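Local coordinates for Rod shape determining protein RodA (Thermus thermophilus, PDB 6BAR) that probably polymerises lipid-linked disaccharide-peptide units into the glycan strands of peptidoglycan for cell-wall elongation, as an integral membrane glycosyltransferase of the SEDS family, at residues 40-45 with 332-337; 311-316 with 323-328; 64-69 with 114-119; 74-79 with 108-113; 131-136 with 171-176. All blocks are in the same frame, centred on the assembly; numbering follows the deposited sequence.

From the N terminus, helix 39-56 supplies the first half of contact 1, whose partner, 332-337, comes near the end of the chain; contact 1 therefore closes the longest loop and encloses the other four. Contact 3 opens at 64-69 and contact 4 at 74-79; both close on helix 106-121, contact 4 first (108-113) and contact 3 next (114-119), so the shorter loop sits within the longer. Contact 5 (131-136 with 171-176) and contact 2 (311-316 with 323-328) follow in series, and none of the five cross. Packing joins contacts 1 and 2 through Ser333 and Thr328, and contacts 3 and 5 through Leu118 and Pro136.

Contact 1. Residues 40-45 with 332-337; sequences LYRQSV and FSYGGS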
# COMPACT_ATOMS: atom_id res chain seq x y z
N LEU A 40 0.98 21.53 -7.00
CA LEU A 40 -0.12 20.74 -7.55
C LEU A 40 0.23 20.10 -8.89
O LEU A 40 -0.45 19.15 -9.29
CB LEU A 40 -1.37 21.61 -7.74
CG LEU A 40 -2.14 22.08 -6.50
CD1 LEU A 40 -3.25 23.06 -6.88
CD2 LEU A 40 -2.72 20.91 -5.73
N TYR A 41 1.25 20.60 -9.58
CA TYR A 41 1.65 20.04 -10.87
C TYR A 41 2.37 18.72 -10.71
O TYR A 41 2.13 17.78 -11.48
CB TYR A 41 2.53 21.04 -11.62
CG TYR A 41 2.95 20.63 -13.02
CD1 TYR A 41 2.11 20.84 -14.11
CD2 TYR A 41 4.22 20.10 -13.25
CE1 TYR A 41 2.51 20.49 -15.39
CE2 TYR A 41 4.62 19.75 -14.53
CZ TYR A 41 3.76 19.94 -15.60
OH TYR A 41 4.15 19.60 -16.88
N ARG A 42 3.28 18.63 -9.74
CA ARG A 42 4.02 17.39 -9.52
C ARG A 42 3.07 16.23 -9.26
O ARG A 42 3.22 15.15 -9.84
CB ARG A 42 5.00 17.55 -8.36
CG ARG A 42 6.05 18.62 -8.59
CD ARG A 42 6.38 19.34 -7.30
NE ARG A 42 7.47 20.30 -7.45
CZ ARG A 42 8.72 20.06 -7.06
NH1 ARG A 42 9.03 18.90 -6.50
NH2 ARG A 42 9.65 20.99 -7.23
N GLN A 43 2.05 16.45 -8.42
CA GLN A 43 1.13 15.35 -8.15
C GLN A 43 0.16 15.11 -9.30
O GLN A 43 -0.29 13.98 -9.49
CB GLN A 43 0.33 15.59 -6.88
CG GLN A 43 -0.25 14.29 -6.37
CD GLN A 43 -0.97 14.42 -5.07
OE1 GLN A 43 -1.91 15.21 -4.95
NE2 GLN A 43 -0.57 13.64 -4.08
N SER A 44 -0.17 16.13 -10.09
CA SER A 44 -0.97 15.86 -11.27
C SER A 44 -0.20 14.98 -12.26
O SER A 44 -0.76 14.03 -12.82
CB SER A 44 -1.41 17.18 -11.92
OG SER A 44 -2.40 17.81 -11.13
N VAL A 45 1.09 15.27 -12.45
CA VAL A 45 1.91 14.42 -13.32
C VAL A 45 2.04 13.03 -12.72
O VAL A 45 2.07 12.03 -13.45
CB VAL A 45 3.28 15.07 -13.57
CG1 VAL A 45 4.20 14.11 -14.31
CG2 VAL A 45 3.11 16.35 -14.36
N PHE A 332 -4.75 9.82 -1.13
CA PHE A 332 -5.26 11.08 -0.60
C PHE A 332 -4.17 12.06 -0.21
O PHE A 332 -4.22 13.23 -0.60
CB PHE A 332 -6.16 10.80 0.62
CG PHE A 332 -6.87 12.02 1.13
CD1 PHE A 332 -8.02 12.48 0.50
CD2 PHE A 332 -6.41 12.71 2.25
CE1 PHE A 332 -8.68 13.60 0.96
CE2 PHE A 332 -7.07 13.83 2.72
CZ PHE A 332 -8.21 14.27 2.07
N SER A 333 -3.19 11.62 0.57
CA SER A 333 -2.15 12.53 1.02
C SER A 333 -1.19 12.87 -0.12
O SER A 333 -1.14 12.18 -1.15
CB SER A 333 -1.37 11.93 2.20
OG SER A 333 -0.42 12.85 2.71
N TYR A 334 -0.42 13.94 0.08
CA TYR A 334 0.50 14.41 -0.94
C TYR A 334 1.70 13.48 -1.06
O TYR A 334 2.23 12.98 -0.06
CB TYR A 334 0.99 15.83 -0.62
CG TYR A 334 2.09 16.30 -1.53
CD1 TYR A 334 1.81 16.76 -2.81
CD2 TYR A 334 3.42 16.25 -1.13
CE1 TYR A 334 2.81 17.18 -3.66
CE2 TYR A 334 4.43 16.66 -1.97
CZ TYR A 334 4.12 17.12 -3.24
OH TYR A 334 5.13 17.54 -4.08
N GLY A 335 2.14 13.24 -2.30
CA GLY A 335 3.22 12.32 -2.57
C GLY A 335 3.08 11.59 -3.89
O GLY A 335 2.18 10.76 -4.06
N GLY A 336 3.97 11.90 -4.84
CA GLY A 336 3.82 11.35 -6.18
C GLY A 336 4.12 9.86 -6.25
O GLY A 336 3.44 9.12 -6.96
N SER A 337 5.14 9.42 -5.52
CA SER A 337 5.49 8.00 -5.53
C SER A 337 4.40 7.16 -4.87
O SER A 337 4.07 6.08 -5.37
CB SER A 337 6.81 7.78 -4.82
OG SER A 337 6.59 7.38 -3.47
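Arg42 and Gln43 of helix 39-56 meet the turn that leads into helix 336-354. At Arg42 the aliphatic part of the side chain does the touching: Arg42 CD lies 3.9 Å from Tyr334 OH. The guanidinium is turned 46° from the plane of the tyrosine ring, so the two flat groups are not stacked.

Gln43 has the most surface buried by the contact. Its CG is anti to the backbone N (chi1 -161°) and the chain is extended beyond it, which carries the amide in among the backbone atoms of 333-335. Gln43 NE2 donates a weak hydrogen bond to Ser333 O, 3.3 Å long and bent to 136° at the hydrogen. Gln43 NE2 also packs 3.4 Å from Tyr334 CA and approaches Tyr334 CD1 obliquely at 4.1 Å. Gly335 N is near too, but both nitrogens are donors and no bond forms. Gly335 is the N-cap residue of helix 336-354, with a positive phi at which a side chain would collide with the preceding carbonyl.

One residue on, Ser44 OG turns back to its own helix and bonds Leu40 O at 3.0 Å, on the opposite face of that carbonyl from Ser44 N.

Around this junction, Leu30 of helix 13-30 packs on Gln43, Phe27 of that helix on Ser44, and Val257 on Tyr334, while a bound monoolein touches Leu40.

Contact 2. Residues 311-316 with 323-328; sequences VVVNLG and PVTGLT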
# COMPACT_ATOMS: atom_id res chain seq x y z
N VAL A 311 -4.02 3.48 6.58
CA VAL A 311 -5.09 4.41 6.95
C VAL A 311 -5.23 4.49 8.48
O VAL A 311 -5.29 5.59 9.06
CB VAL A 311 -6.42 4.00 6.29
CG1 VAL A 311 -7.56 4.85 6.82
CG2 VAL A 311 -6.31 4.13 4.78
N VAL A 312 -5.26 3.34 9.15
CA VAL A 312 -5.45 3.39 10.60
C VAL A 312 -4.20 3.87 11.32
O VAL A 312 -4.29 4.35 12.46
CB VAL A 312 -5.92 2.04 11.17
CG1 VAL A 312 -7.29 1.66 10.60
CG2 VAL A 312 -4.90 0.94 10.93
N VAL A 313 -3.02 3.78 10.69
CA VAL A 313 -1.82 4.38 11.27
C VAL A 313 -1.94 5.90 11.26
O VAL A 313 -1.62 6.58 12.24
CB VAL A 313 -0.56 3.91 10.52
CG1 VAL A 313 0.57 4.92 10.68
CG2 VAL A 313 -0.13 2.55 11.01
N ASN A 314 -2.39 6.46 10.13
CA ASN A 314 -2.58 7.90 10.07
C ASN A 314 -3.67 8.38 11.03
O ASN A 314 -3.60 9.51 11.53
CB ASN A 314 -2.87 8.34 8.64
CG ASN A 314 -1.66 8.19 7.73
OD1 ASN A 314 -0.86 9.11 7.59
ND2 ASN A 314 -1.52 7.02 7.11
N LEU A 315 -4.66 7.53 11.31
CA LEU A 315 -5.65 7.88 12.34
C LEU A 315 -4.98 8.17 13.69
O LEU A 315 -5.15 9.25 14.27
CB LEU A 315 -6.70 6.78 12.49
CG LEU A 315 -7.71 6.59 11.34
CD1 LEU A 315 -8.90 5.74 11.77
CD2 LEU A 315 -8.17 7.94 10.79
N GLY A 316 -4.20 7.21 14.19
CA GLY A 316 -3.52 7.40 15.46
C GLY A 316 -2.46 8.49 15.43
O GLY A 316 -2.16 9.08 16.47
N PRO A 323 4.37 8.35 18.08
CA PRO A 323 5.00 9.20 17.06
C PRO A 323 4.53 8.96 15.61
O PRO A 323 3.79 8.01 15.33
CB PRO A 323 6.49 8.86 17.19
CG PRO A 323 6.64 8.31 18.55
CD PRO A 323 5.38 7.54 18.78
N VAL A 324 5.00 9.83 14.70
CA VAL A 324 4.61 9.84 13.30
C VAL A 324 5.58 8.98 12.49
O VAL A 324 6.75 8.79 12.86
CB VAL A 324 4.57 11.29 12.75
CG1 VAL A 324 5.98 11.86 12.63
CG2 VAL A 324 3.84 11.36 11.41
N THR A 325 5.09 8.44 11.39
CA THR A 325 5.88 7.70 10.42
C THR A 325 5.71 8.34 9.05
O THR A 325 4.86 9.20 8.84
CB THR A 325 5.47 6.23 10.39
OG1 THR A 325 4.04 6.13 10.44
CG2 THR A 325 6.08 5.48 11.56
N GLY A 326 6.54 7.89 8.10
CA GLY A 326 6.47 8.43 6.76
C GLY A 326 5.31 7.91 5.92
O GLY A 326 5.30 8.09 4.70
N LEU A 327 4.33 7.28 6.57
CA LEU A 327 3.22 6.64 5.86
C LEU A 327 2.15 7.67 5.54
O LEU A 327 1.54 8.25 6.45
CB LEU A 327 2.62 5.51 6.70
CG LEU A 327 3.53 4.36 7.14
CD1 LEU A 327 2.76 3.35 7.99
CD2 LEU A 327 4.17 3.69 5.94
N THR A 328 1.89 7.89 4.26
CA THR A 328 0.85 8.82 3.86
C THR A 328 -0.50 8.11 3.82
O THR A 328 -0.60 6.88 3.89
CB THR A 328 1.18 9.44 2.50
OG1 THR A 328 1.55 8.41 1.58
CG2 THR A 328 2.32 10.43 2.64
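Asn314 and Val313, neighbours on helix 294-319, use different first torsions to meet the chain that returns after the helix. In Asn314, CG is anti to the carbonyl carbon (chi1 -69°), and the amide is carried to the backbone of Leu327 and Thr328. In Val313, CG1 is anti to the backbone N, and this methyl faces Thr325 and Leu327.

As modelled, the amide nitrogen lies near two successive carbonyls. Asn314 ND2 donates weakly to Thr328 O at 3.4 Å, with an angle of 130° at the hydrogen. A second weak bond, similarly bent, runs from Asn314 ND2 to Leu327 O. ND2 also bonds Gln310 O, one turn back on the same helix, while Gln310 NE2 adds a weak bond to Thr328 O. Asn314 OD1, however, is placed 2.8 Å from Leu327 O; both are acceptors, so the orientation of the amide is doubtful, and with it the bonds assigned to ND2.

The apolar half is simpler. Val313 CG1 lies 3.8 Å from Leu327 CD1 and 3.7 Å from Thr325 OG1, its side chain crossing each partner at about a right angle. Val158 of helix 153-170 also packs on Leu327.

An alanine at Asn314 would probably leave the Leu327 and Thr328 carbonyls without this amide donor and the return segment less firmly tied to the helix.

This is a non-helical interhelical segment: after helix 294-319, residues 323-328 run back beside its final turns before helix 336-354 begins, joining the last two long helices of the SEDS membrane domain.

Contact 3. Residues 64-69 with 114-119; sequences RLFGLA and LLLALA
The corner at which short helix 62-67 gives way to helix 69-86 sets Leu65, Phe66 and Ala69 against one side of helix 106-121, in the buried helical core of this membrane protein. Leu68, between the two helices, leaves helical geometry and also takes the N-cap position of the second.

Leu116 carries most of the contact. Its CG is set anti to the carbonyl carbon (chi1 -76°), toward the corner, and from there the two methyls meet different partners. Leu116 CD2 covers one face of the Phe66 ring, 4.1 Å from the centroid and 16° off the normal, displaced toward the rim atoms CE1 and CZ; this is a CH-pi contact. Leu116 CD1 meets Leu65 CD1 at 4.0 Å, the two side chains crossing at about a right angle. An alanine at Leu116 would probably leave a gap beside Leu65 and Phe66 and deprive the ring of its CH-pi partner.

The edge of the Phe66 ring is met near its plane by Ala119, Ala119 CB being 4.0 Å from Phe66 CE2. Arg62 makes a cation-pi contact with the same ring, and Ser295 and Asp296 of helix 294-319 touch it too. Phe299 of that helix packs on Leu116.

At Ala69 the backbones come closest, the CA atoms of Ala69 and Ala117 being 4.7 Å apart. Small side chains permit this: Ala69 CB rests 3.7 Å from Leu116 O, and Ala117 CB lies 3.7 Å from Ala69 O.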
# COMPACT_ATOMS: atom_id res chain seq x y z
N ARG A 64 1.44 -14.74 -16.00
CA ARG A 64 2.76 -14.10 -16.01
C ARG A 64 3.03 -13.37 -14.70
O ARG A 64 4.14 -13.44 -14.17
CB ARG A 64 2.87 -13.14 -17.20
CG ARG A 64 2.95 -13.85 -18.53
CD ARG A 64 3.35 -12.90 -19.63
NE ARG A 64 3.23 -13.53 -20.94
CZ ARG A 64 3.59 -12.95 -22.08
NH1 ARG A 64 4.09 -11.72 -22.06
NH2 ARG A 64 3.45 -13.59 -23.23
N LEU A 65 2.01 -12.69 -14.17
CA LEU A 65 2.18 -11.92 -12.93
C LEU A 65 2.63 -12.82 -11.78
O LEU A 65 3.53 -12.45 -11.02
CB LEU A 65 0.87 -11.21 -12.57
CG LEU A 65 0.94 -10.30 -11.33
CD1 LEU A 65 1.98 -9.22 -11.53
CD2 LEU A 65 -0.41 -9.67 -11.00
N PHE A 66 2.01 -13.99 -11.63
CA PHE A 66 2.47 -14.89 -10.58
C PHE A 66 3.69 -15.70 -10.99
O PHE A 66 4.34 -16.29 -10.12
CB PHE A 66 1.35 -15.82 -10.14
CG PHE A 66 0.48 -15.25 -9.06
CD1 PHE A 66 -0.47 -14.30 -9.36
CD2 PHE A 66 0.63 -15.67 -7.74
CE1 PHE A 66 -1.28 -13.76 -8.37
CE2 PHE A 66 -0.18 -15.13 -6.74
CZ PHE A 66 -1.14 -14.18 -7.05
N GLY A 67 4.03 -15.74 -12.28
CA GLY A 67 5.33 -16.26 -12.66
C GLY A 67 6.47 -15.37 -12.23
O GLY A 67 7.58 -15.86 -11.98
N LEU A 68 6.21 -14.07 -12.12
CA LEU A 68 7.17 -13.07 -11.64
C LEU A 68 7.17 -12.91 -10.13
O LEU A 68 7.76 -11.96 -9.63
CB LEU A 68 6.87 -11.71 -12.27
CG LEU A 68 7.11 -11.65 -13.76
CD1 LEU A 68 6.66 -10.31 -14.30
CD2 LEU A 68 8.59 -11.88 -14.01
N ALA A 69 6.51 -13.81 -9.40
CA ALA A 69 6.37 -13.63 -7.96
C ALA A 69 7.73 -13.66 -7.26
O ALA A 69 8.00 -12.84 -6.38
CB ALA A 69 5.45 -14.70 -7.38
N LEU A 114 6.79 -9.03 -2.00
CA LEU A 114 6.57 -9.95 -0.89
C LEU A 114 5.15 -10.49 -0.89
O LEU A 114 4.94 -11.68 -0.61
CB LEU A 114 6.88 -9.28 0.45
CG LEU A 114 6.78 -10.23 1.66
CD1 LEU A 114 7.68 -11.44 1.47
CD2 LEU A 114 7.12 -9.51 2.95
N LEU A 115 4.16 -9.65 -1.20
CA LEU A 115 2.79 -10.14 -1.28
C LEU A 115 2.67 -11.24 -2.33
O LEU A 115 2.12 -12.32 -2.06
CB LEU A 115 1.82 -8.99 -1.58
CG LEU A 115 1.48 -8.08 -0.40
CD1 LEU A 115 0.55 -6.95 -0.82
CD2 LEU A 115 0.85 -8.88 0.73
N LEU A 116 3.23 -11.01 -3.52
CA LEU A 116 3.18 -12.02 -4.58
C LEU A 116 3.94 -13.29 -4.18
O LEU A 116 3.43 -14.40 -4.35
CB LEU A 116 3.75 -11.46 -5.88
CG LEU A 116 2.80 -10.50 -6.61
CD1 LEU A 116 3.45 -9.89 -7.84
CD2 LEU A 116 1.53 -11.24 -6.98
N ALA A 117 5.16 -13.13 -3.66
CA ALA A 117 5.98 -14.29 -3.31
C ALA A 117 5.31 -15.14 -2.24
O ALA A 117 5.28 -16.37 -2.34
CB ALA A 117 7.37 -13.84 -2.86
N LEU A 118 4.78 -14.50 -1.20
CA LEU A 118 4.14 -15.25 -0.12
C LEU A 118 2.84 -15.89 -0.60
O LEU A 118 2.55 -17.04 -0.24
CB LEU A 118 3.90 -14.35 1.08
CG LEU A 118 3.86 -15.06 2.44
CD1 LEU A 118 5.13 -15.87 2.67
CD2 LEU A 118 3.64 -14.07 3.57
N ALA A 119 2.06 -15.18 -1.41
CA ALA A 119 0.83 -15.77 -1.94
C ALA A 119 1.13 -17.01 -2.77
O ALA A 119 0.46 -18.04 -2.62
CB ALA A 119 0.07 -14.74 -2.77

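Contact 4. Residues 74-79 with 108-113; sequences GASLLL and ELAKLG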
# COMPACT_ATOMS: atom_id res chain seq x y z
N GLY A 74 13.04 -11.03 -5.29
CA GLY A 74 14.49 -10.89 -5.28
C GLY A 74 14.95 -9.50 -5.67
O GLY A 74 15.89 -8.96 -5.08
N ALA A 75 14.30 -8.90 -6.68
CA ALA A 75 14.70 -7.57 -7.13
C ALA A 75 14.39 -6.50 -6.09
O ALA A 75 15.14 -5.54 -5.93
CB ALA A 75 14.03 -7.24 -8.46
N SER A 76 13.30 -6.67 -5.35
CA SER A 76 13.02 -5.74 -4.27
C SER A 76 14.00 -5.92 -3.12
O SER A 76 14.40 -4.95 -2.48
CB SER A 76 11.58 -5.88 -3.79
OG SER A 76 11.27 -7.22 -3.45
N LEU A 77 14.43 -7.16 -2.86
CA LEU A 77 15.45 -7.38 -1.84
C LEU A 77 16.77 -6.71 -2.23
O LEU A 77 17.37 -5.97 -1.43
CB LEU A 77 15.67 -8.87 -1.59
CG LEU A 77 14.79 -9.49 -0.51
CD1 LEU A 77 15.18 -10.93 -0.23
CD2 LEU A 77 14.88 -8.66 0.76
N LEU A 78 17.23 -6.94 -3.46
CA LEU A 78 18.49 -6.33 -3.89
C LEU A 78 18.38 -4.81 -3.97
O LEU A 78 19.37 -4.12 -3.72
CB LEU A 78 18.94 -6.92 -5.24
CG LEU A 78 19.49 -8.35 -5.20
CD1 LEU A 78 20.39 -8.62 -6.40
CD2 LEU A 78 20.23 -8.65 -3.90
N LEU A 79 17.18 -4.27 -4.25
CA LEU A 79 17.00 -2.82 -4.29
C LEU A 79 16.91 -2.21 -2.89
O LEU A 79 17.42 -1.10 -2.67
CB LEU A 79 15.75 -2.47 -5.10
CG LEU A 79 16.00 -1.95 -6.52
CD1 LEU A 79 17.11 -2.73 -7.18
CD2 LEU A 79 14.73 -2.00 -7.37
N GLU A 108 7.91 0.21 -1.92
CA GLU A 108 6.70 -0.18 -2.63
C GLU A 108 6.92 -1.49 -3.40
O GLU A 108 6.08 -2.41 -3.36
CB GLU A 108 6.26 0.94 -3.58
CG GLU A 108 6.12 2.30 -2.90
CD GLU A 108 4.92 2.38 -1.96
OE1 GLU A 108 4.01 1.53 -2.07
OE2 GLU A 108 4.90 3.29 -1.11
N LEU A 109 8.04 -1.56 -4.13
CA LEU A 109 8.41 -2.80 -4.80
C LEU A 109 8.54 -3.95 -3.82
O LEU A 109 8.15 -5.08 -4.13
CB LEU A 109 9.72 -2.59 -5.56
CG LEU A 109 10.16 -3.74 -6.47
CD1 LEU A 109 9.06 -4.06 -7.46
CD2 LEU A 109 11.45 -3.37 -7.19
N ALA A 110 9.07 -3.69 -2.62
CA ALA A 110 9.15 -4.73 -1.61
C ALA A 110 7.77 -5.22 -1.21
O ALA A 110 7.52 -6.43 -1.15
CB ALA A 110 9.90 -4.22 -0.38
N LYS A 111 6.84 -4.30 -0.94
CA LYS A 111 5.50 -4.70 -0.54
C LYS A 111 4.85 -5.59 -1.59
O LYS A 111 4.38 -6.70 -1.28
CB LYS A 111 4.62 -3.47 -0.27
CG LYS A 111 5.12 -2.57 0.87
CD LYS A 111 4.02 -1.70 1.46
CE LYS A 111 3.49 -0.70 0.45
NZ LYS A 111 4.50 0.33 0.11
N LEU A 112 4.86 -5.15 -2.85
CA LEU A 112 4.21 -5.94 -3.90
C LEU A 112 4.93 -7.28 -4.12
O LEU A 112 4.28 -8.33 -4.22
CB LEU A 112 4.11 -5.14 -5.20
CG LEU A 112 3.30 -3.84 -5.07
CD1 LEU A 112 3.18 -3.07 -6.39
CD2 LEU A 112 1.92 -4.11 -4.47
N GLY A 113 6.26 -7.26 -4.17
CA GLY A 113 7.01 -8.49 -4.37
C GLY A 113 6.80 -9.49 -3.25
O GLY A 113 6.64 -10.69 -3.51
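Leu109 and Ala110 bring helix 106-121 against Ser76 and Leu79 in a close antiparallel pair of helices. The axes of 74-79 and 108-113 approach to 8.4 Å at a signed crossing angle of -150°, and the connection between the two helices includes the hairpin 97-99/102-104.

Of residues 108-113, Leu109 has the most surface buried by the contact. Leu109 CG, anti to the backbone N (chi1 -173°), lies 3.7 Å from Ser76 CB, and Leu109 CD2 reaches on to Leu79 CD2 at 3.6 Å. Those two leucine methyls meet while their side chains cross obliquely, and Phe104 of the hairpin packs on both residues.

At Ala110 the helices are nearest in backbone terms, with 4.8 Å between the CA atoms of Ser76 and Ala110. Ser76 CB sits 3.5 Å from Ala110 CA, so a small residue faces backbone here. The Ser76 hydroxyl does not bond across the gap: it hydrogen-bonds Tyr73 O and Leu72 O of its own helix.

The first bond of the Lys111 side chain leads away from helix 69-86, and its amine forms a salt bridge with Glu108 one turn earlier, modelled so short that its exact length is doubtful. Val158 and Val159 of helix 153-170 and Met306 of helix 294-319 pack on the lysine.

Gly113 has no side chain; a CB there would point toward Ser76, whose own CB lies 4.1 Å from Ala110 CB.

Contact 5. Residues 131-136 with 171-176; sequences WDYALP and GLPWRH
Pro173, Asp132 and Tyr133 bury the most surface where the loop after helix 153-170 lies on the first turn of helix 131-148. Pro173 stands over one face of the Tyr133 ring: Pro173 CG is 3.5 Å from the ring centroid and 6° off the normal, a CH-pi contact over the centre, while Pro173 CB leans toward Tyr133 CE2 at 3.5 Å. Tyr133 CG is anti to the carbonyl carbon (chi1 -67°), which sets the start of the ring beside the backbone N, where Pro173 CG covers it.

The CG-CD part of the proline ring also meets Asp132, with Pro173 CD 3.7 Å from Asp132 CB and Pro173 CG 3.3 Å from Asp132 O. One carboxylate oxygen lies against a methyl: Asp132 OD1 is 3.6 Å from Leu172 CD2, the side chains crossing at about a right angle.

A modelled water probably bridges Asp132 O and Pro173 O, though its position is uncertain at this resolution. The His176 ring is tilted 32° from that of Tyr133, an oblique pair.

Val167 of helix 153-170 packs on both Leu172 and Pro136. Gly171 ends that helix with a positive phi, and Trp174 occupies the N-cap position of helix 175-184, so this is an interhelical turn of the transmembrane bundle, docked on a neighbouring helix start by a proline-aromatic contact.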
# COMPACT_ATOMS: atom_id res chain seq x y z
N TRP A 131 7.82 -25.60 8.46
CA TRP A 131 7.85 -24.47 7.54
C TRP A 131 6.65 -23.54 7.69
O TRP A 131 6.68 -22.44 7.13
CB TRP A 131 7.94 -24.97 6.09
CG TRP A 131 9.24 -25.65 5.75
CD1 TRP A 131 9.55 -26.97 5.90
CD2 TRP A 131 10.41 -25.03 5.18
NE1 TRP A 131 10.83 -27.21 5.47
CE2 TRP A 131 11.38 -26.04 5.03
CE3 TRP A 131 10.73 -23.72 4.80
CZ2 TRP A 131 12.65 -25.78 4.50
CZ3 TRP A 131 11.99 -23.46 4.28
CH2 TRP A 131 12.94 -24.49 4.14
N ASP A 132 5.61 -23.95 8.42
CA ASP A 132 4.50 -23.05 8.73
C ASP A 132 4.98 -21.81 9.47
O ASP A 132 4.34 -20.75 9.41
CB ASP A 132 3.43 -23.77 9.56
CG ASP A 132 2.79 -24.93 8.82
OD1 ASP A 132 2.79 -24.92 7.57
OD2 ASP A 132 2.27 -25.85 9.50
N TYR A 133 6.09 -21.93 10.20
CA TYR A 133 6.73 -20.82 10.88
C TYR A 133 7.84 -20.20 10.04
O TYR A 133 7.97 -18.98 9.98
CB TYR A 133 7.30 -21.28 12.23
CG TYR A 133 6.26 -21.69 13.24
CD1 TYR A 133 5.62 -22.93 13.17
CD2 TYR A 133 5.91 -20.85 14.29
CE1 TYR A 133 4.67 -23.30 14.09
CE2 TYR A 133 4.96 -21.21 15.23
CZ TYR A 133 4.34 -22.44 15.12
OH TYR A 133 3.39 -22.82 16.05
N ALA A 134 8.62 -21.05 9.36
CA ALA A 134 9.87 -20.63 8.75
C ALA A 134 9.68 -19.96 7.40
O ALA A 134 10.33 -18.95 7.12
CB ALA A 134 10.81 -21.83 8.61
N LEU A 135 8.81 -20.50 6.55
CA LEU A 135 8.67 -19.95 5.20
C LEU A 135 8.26 -18.49 5.22
O LEU A 135 8.99 -17.66 4.64
CB LEU A 135 7.70 -20.82 4.38
CG LEU A 135 7.47 -20.48 2.91
CD1 LEU A 135 8.74 -20.67 2.07
CD2 LEU A 135 6.35 -21.35 2.38
N PRO A 136 7.17 -18.08 5.88
CA PRO A 136 6.90 -16.63 5.98
C PRO A 136 8.00 -15.89 6.72
O PRO A 136 8.30 -14.75 6.36
CB PRO A 136 5.57 -16.56 6.74
CG PRO A 136 5.00 -17.92 6.67
CD PRO A 136 6.14 -18.87 6.59
N GLY A 171 -4.28 -19.63 7.36
CA GLY A 171 -4.49 -20.64 8.39
C GLY A 171 -3.18 -21.23 8.87
O GLY A 171 -2.98 -22.45 8.84
N LEU A 172 -2.28 -20.37 9.33
CA LEU A 172 -0.94 -20.71 9.77
C LEU A 172 -0.68 -20.01 11.09
O LEU A 172 -1.51 -19.23 11.56
CB LEU A 172 0.09 -20.30 8.70
CG LEU A 172 0.03 -21.08 7.39
CD1 LEU A 172 1.15 -20.65 6.45
CD2 LEU A 172 0.12 -22.57 7.68
N PRO A 173 0.46 -20.30 11.74
CA PRO A 173 0.81 -19.57 12.97
C PRO A 173 1.00 -18.08 12.71
O PRO A 173 1.87 -17.66 11.95
CB PRO A 173 2.12 -20.23 13.41
CG PRO A 173 2.63 -20.95 12.20
CD PRO A 173 1.39 -21.42 11.52
N TRP A 174 0.17 -17.27 13.38
CA TRP A 174 0.18 -15.82 13.20
C TRP A 174 0.41 -15.04 14.47
O TRP A 174 0.64 -13.82 14.39
CB TRP A 174 -1.15 -15.36 12.58
CG TRP A 174 -2.37 -15.86 13.31
CD1 TRP A 174 -3.09 -16.99 13.03
CD2 TRP A 174 -3.03 -15.24 14.43
NE1 TRP A 174 -4.14 -17.12 13.90
CE2 TRP A 174 -4.13 -16.06 14.77
CE3 TRP A 174 -2.79 -14.08 15.17
CZ2 TRP A 174 -4.99 -15.74 15.82
CZ3 TRP A 174 -3.65 -13.78 16.21
CH2 TRP A 174 -4.73 -14.60 16.53
N ARG A 175 0.35 -15.68 15.64
CA ARG A 175 0.50 -14.94 16.89
C ARG A 175 1.91 -14.36 17.03
O ARG A 175 2.07 -13.22 17.48
CB ARG A 175 0.17 -15.84 18.08
CG ARG A 175 -1.26 -16.38 18.03
CD ARG A 175 -1.44 -17.58 18.96
NE ARG A 175 -2.60 -18.39 18.59
CZ ARG A 175 -3.79 -18.27 19.16
NH1 ARG A 175 -3.98 -17.39 20.13
NH2 ARG A 175 -4.80 -19.04 18.77
N HIS A 176 2.93 -15.12 16.62
CA HIS A 176 4.29 -14.58 16.66
C HIS A 176 4.42 -13.35 15.78
O HIS A 176 5.16 -12.42 16.13
CB HIS A 176 5.30 -15.65 16.24
CG HIS A 176 5.29 -15.97 14.78
ND1 HIS A 176 4.37 -16.82 14.21
CD2 HIS A 176 6.10 -15.57 13.77
CE1 HIS A 176 4.61 -16.93 12.92
NE2 HIS A 176 5.66 -16.18 12.62
O HOH W 1 4.30 -18.32 9.88